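Local atomic coordinates of cytochrome P450 (Bacillus megaterium, PDB entry 5L91), a protein that probably acts as a heme-dependent monooxygenase, inserting oxygen into organic substrates, and here holds corticosterone beside its heme. Residues 290-295 and 315-320. Sequence-based numbering, arbitrary orientation.
Sequences QALHRI and PWMGSA. With C0R (corticosterone), chain F; HEM (protoporphyrin IX containing Fe), chain C.
Leu292 pairs with Pro315, and Gln290 with Gly318, in a buried backbone contact between the loop leading into strand 294-296 and the turn from strand 312-315 into helix 317-320, beside the heme and a bound corticosterone in this P450 fold. The directions of 290-293 and 315-318 differ by 169°, and two backbone hydrogen bonds tie the segments: Leu292 N to Pro315 O at 3.0 Å, and Gly318 N to Gln290 O at 2.8 Å, the latter almost straight at its hydrogen (176°). Beyond this pairing, Ala291 CB lies over one face of the Trp316 indole, 3.9 Å from the centroid of its six-membered ring, a CH-pi contact. A turn at chi2 (98°) carries Met317 SD to 3.7 Å from Leu292 CG, while Leu292 CD1 rests on the heme propionate carbon CGA. A steroid carbon, C14, lies over one face of the His293 ring. Arg294 presents its guanidinium edge to that propionate, with NH2 2.9 Å from O1A and NH1 3.1 Å from O2A, on a heme also hydrogen-bonded by His350, Arg96 and His92; NH1 bonds to His293 O as well, in the guanidinium plane. Replacing Arg294 by a leucine would probably leave the propionate without its two-pronged, charge-balancing partner and take one donor from His293 O. Outside the pair, Trp316 NE1 bonds to Asp48 of strand 46-49, Leu292 and Pro315 touch helix 52-60, and Gln290 NE2 bonds to Ser287 O and OE1 to Tyr29 OH of helix 26-35, while strand 294-296 runs antiparallel between 312-315 and 65-66.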
loop_
_atom_site.group_PDB
_atom_site.type_symbol
_atom_site.label_atom_id
_atom_site.label_comp_id
_atom_site.label_asym_id
_atom_site.label_seq_id
_atom_site.Cartn_x
_atom_site.Cartn_y
_atom_site.Cartn_z
ATOM N N GLN A 290 4.131 2.658 7.119
ATOM C CA GLN A 290 5.144 2.970 8.125
ATOM C C GLN A 290 5.330 1.854 9.139
ATOM O O GLN A 290 6.421 1.704 9.690
ATOM C CB GLN A 290 4.761 4.234 8.871
ATOM C CG GLN A 290 4.880 5.464 8.071
ATOM C CD GLN A 290 6.348 5.756 7.664
ATOM O OE1 GLN A 290 7.211 5.911 8.506
ATOM N NE2 GLN A 290 6.611 5.786 6.387
ATOM N N ALA A 291 4.291 1.064 9.392
ATOM C CA ALA A 291 4.295 0.121 10.497
ATOM C C ALA A 291 3.272 -0.978 10.228
ATOM O O ALA A 291 2.299 -0.783 9.496
ATOM C CB ALA A 291 3.976 0.821 11.821
ATOM N N LEU A 292 3.487 -2.122 10.865
ATOM C CA LEU A 292 2.558 -3.247 10.787
ATOM C C LEU A 292 2.135 -3.689 12.172
ATOM O O LEU A 292 2.415 -3.000 13.163
ATOM C CB LEU A 292 3.183 -4.420 10.033
ATOM C CG LEU A 292 3.387 -4.164 8.537
ATOM C CD1 LEU A 292 4.145 -5.302 7.955
ATOM C CD2 LEU A 292 2.054 -4.006 7.858
ATOM N N HIS A 293 1.447 -4.825 12.248
ATOM C CA HIS A 293 0.891 -5.291 13.500
ATOM C C HIS A 293 1.113 -6.781 13.582
ATOM O O HIS A 293 0.964 -7.486 12.587
ATOM C CB HIS A 293 -0.590 -4.954 13.642
ATOM C CG HIS A 293 -1.205 -5.536 14.866
ATOM N ND1 HIS A 293 -1.961 -6.690 14.839
ATOM C CD2 HIS A 293 -1.142 -5.155 16.162
ATOM C CE1 HIS A 293 -2.367 -6.975 16.063
ATOM N NE2 HIS A 293 -1.879 -6.063 16.885
ATOM N N ARG A 294 1.539 -7.239 14.757
ATOM C CA ARG A 294 1.723 -8.658 15.034
ATOM C C ARG A 294 1.279 -8.938 16.460
ATOM O O ARG A 294 1.174 -8.028 17.293
ATOM C CB ARG A 294 3.174 -9.110 14.846
ATOM C CG ARG A 294 3.670 -9.074 13.396
ATOM C CD ARG A 294 3.050 -10.173 12.569
ATOM N NE ARG A 294 3.601 -10.322 11.224
ATOM C CZ ARG A 294 3.239 -9.596 10.163
ATOM N NH1 ARG A 294 2.336 -8.606 10.257
ATOM N NH2 ARG A 294 3.783 -9.872 9.006
ATOM N N ILE A 295 0.986 -10.208 16.732
ATOM C CA ILE A 295 0.667 -10.657 18.082
ATOM C C ILE A 295 1.691 -11.702 18.488
ATOM O O ILE A 295 1.924 -12.655 17.759
ATOM C CB ILE A 295 -0.765 -11.226 18.189
ATOM C CG1 ILE A 295 -1.799 -10.135 17.898
ATOM C CG2 ILE A 295 -1.006 -11.809 19.622
ATOM C CD1 ILE A 295 -3.230 -10.714 17.673
ATOM N N PRO A 315 5.910 -3.291 14.650
ATOM C CA PRO A 315 7.201 -2.973 14.002
ATOM C C PRO A 315 7.077 -1.807 13.023
ATOM O O PRO A 315 6.164 -1.773 12.188
ATOM C CB PRO A 315 7.545 -4.267 13.263
ATOM C CG PRO A 315 6.245 -4.845 12.916
ATOM C CD PRO A 315 5.241 -4.426 14.000
ATOM N N TRP A 316 7.999 -0.845 13.143
ATOM C CA TRP A 316 7.985 0.408 12.371
ATOM C C TRP A 316 9.015 0.337 11.252
ATOM O O TRP A 316 10.164 0.790 11.382
ATOM C CB TRP A 316 8.261 1.610 13.271
ATOM C CG TRP A 316 7.200 1.836 14.267
ATOM C CD1 TRP A 316 7.063 1.198 15.450
ATOM C CD2 TRP A 316 6.110 2.755 14.176
ATOM N NE1 TRP A 316 5.976 1.665 16.116
ATOM C CE2 TRP A 316 5.363 2.618 15.352
ATOM C CE3 TRP A 316 5.692 3.672 13.214
ATOM C CZ2 TRP A 316 4.214 3.353 15.593
ATOM C CZ3 TRP A 316 4.563 4.400 13.451
ATOM C CH2 TRP A 316 3.842 4.252 14.644
ATOM N N MET A 317 8.598 -0.232 10.127
ATOM C CA MET A 317 9.469 -0.216 8.960
ATOM C C MET A 317 9.908 1.198 8.632
ATOM O O MET A 317 11.065 1.428 8.266
ATOM C CB MET A 317 8.778 -0.829 7.752
ATOM C CG MET A 317 8.358 -2.224 7.919
ATOM S SD MET A 317 6.621 -2.385 8.369
ATOM C CE MET A 317 5.803 -1.862 6.872
ATOM N N GLY A 318 9.015 2.172 8.786
ATOM C CA GLY A 318 9.418 3.541 8.502
ATOM C C GLY A 318 10.678 3.946 9.237
ATOM O O GLY A 318 11.492 4.735 8.716
ATOM N N SER A 319 10.846 3.432 10.460
ATOM C CA SER A 319 11.991 3.717 11.312
ATOM C C SER A 319 13.171 2.830 10.947
ATOM O O SER A 319 14.302 3.303 10.889
ATOM C CB SER A 319 11.607 3.514 12.786
ATOM O OG SER A 319 12.718 3.630 13.675
ATOM N N ALA A 320 12.914 1.536 10.727
ATOM C CA ALA A 320 13.938 0.629 10.250
ATOM C C ALA A 320 14.684 1.225 9.072
ATOM O O ALA A 320 15.893 1.034 8.911
ATOM C CB ALA A 320 13.304 -0.698 9.829
HETATM C C1 C0R F . -2.388 -1.802 11.629
HETATM C C2 C0R F . -1.605 -2.416 10.479
HETATM C C3 C0R F . -1.584 -4.016 10.399
HETATM C C4 C0R F . -2.958 -4.758 10.883
HETATM C C5 C0R F . -3.911 -3.898 11.763
HETATM C C6 C0R F . -5.266 -4.472 12.363
HETATM C C7 C0R F . -5.109 -4.558 13.960
HETATM C C8 C0R F . -4.748 -3.198 14.508
HETATM C C9 C0R F . -3.574 -2.429 13.748
HETATM C C10 C0R F . -3.615 -2.440 12.184
HETATM C C11 C0R F . -3.433 -0.980 14.403
HETATM C C12 C0R F . -3.316 -1.048 16.044
HETATM C C13 C0R F . -4.292 -1.987 16.766
HETATM C C14 C0R F . -4.423 -3.422 15.989
HETATM C C15 C0R F . -5.318 -4.110 16.680
HETATM C C16 C0R F . -4.903 -3.780 18.200
HETATM C C17 C0R F . -3.894 -2.429 17.987
HETATM C C18 C0R F . -5.690 -1.288 16.793
HETATM C C19 C0R F . -4.866 -1.667 11.681
HETATM C C20 C0R F . -3.992 -1.415 19.147
HETATM C C21 C0R F . -2.879 -0.357 19.281
HETATM O O1 C0R F . -0.632 -4.688 10.002
HETATM O O2 C0R F . -4.465 -0.249 14.032
HETATM O O3 C0R F . -4.938 -1.469 19.923
HETATM O O4 C0R F . -3.373 0.790 19.938
HETATM C CHA HEM C . 1.177 -7.429 1.899
HETATM C CHB HEM C . 2.810 -2.922 1.432
HETATM C CHC HEM C . 0.733 -2.469 -2.888
HETATM C CHD HEM C . -1.468 -6.671 -2.036
HETATM C C1A HEM C . 1.843 -6.252 2.120
HETATM C C2A HEM C . 2.686 -5.968 3.254
HETATM C C3A HEM C . 3.122 -4.708 3.123
HETATM C C4A HEM C . 2.561 -4.171 1.906
HETATM C CMA HEM C . 4.020 -3.897 4.072
HETATM C CAA HEM C . 2.958 -6.949 4.402
HETATM C CBA HEM C . 1.814 -6.846 5.411
HETATM C CGA HEM C . 2.067 -7.823 6.554
HETATM O O1A HEM C . 3.140 -8.449 6.606
HETATM O O2A HEM C . 1.176 -8.039 7.398
HETATM C C1B HEM C . 2.444 -2.459 0.208
HETATM C C2B HEM C . 2.910 -1.221 -0.343
HETATM C C3B HEM C . 2.306 -1.069 -1.523
HETATM C C4B HEM C . 1.496 -2.240 -1.754
HETATM C CMB HEM C . 3.869 -0.253 0.377
HETATM C CAB HEM C . 2.438 0.072 -2.558
HETATM C CBB HEM C . 3.579 0.676 -2.844
HETATM C C1C HEM C . -0.033 -3.590 -3.080
HETATM C C2C HEM C . -0.755 -3.960 -4.258
HETATM C C3C HEM C . -1.342 -5.147 -4.010
HETATM C C4C HEM C . -1.021 -5.534 -2.668
HETATM C CMC HEM C . -0.744 -3.130 -5.553
HETATM C CAC HEM C . -2.256 -5.989 -4.922
HETATM C CBC HEM C . -2.992 -5.396 -5.862
HETATM C C1D HEM C . -0.961 -7.214 -0.897
HETATM C C2D HEM C . -1.384 -8.463 -0.336
HETATM C C3D HEM C . -0.659 -8.681 0.761
HETATM C C4D HEM C . 0.245 -7.569 0.906
HETATM C CMD HEM C . -2.500 -9.368 -0.927
HETATM C CAD HEM C . -0.747 -9.897 1.747
HETATM C CBD HEM C . 0.252 -10.986 1.451
HETATM C CGD HEM C . 0.215 -12.069 2.484
HETATM O O1D HEM C . 0.683 -13.160 2.102
HETATM O O2D HEM C . -0.308 -11.877 3.617
HETATM N NA HEM C . 1.803 -5.133 1.309
HETATM N NB HEM C . 1.576 -3.070 -0.664
HETATM N NC HEM C . -0.223 -4.562 -2.137
HETATM N ND HEM C . 0.059 -6.674 -0.127
HETATM FE FE HEM C . 0.905 -4.913 -0.481
HETATM O O HOH W 1 -0.594 -3.961 0.543
#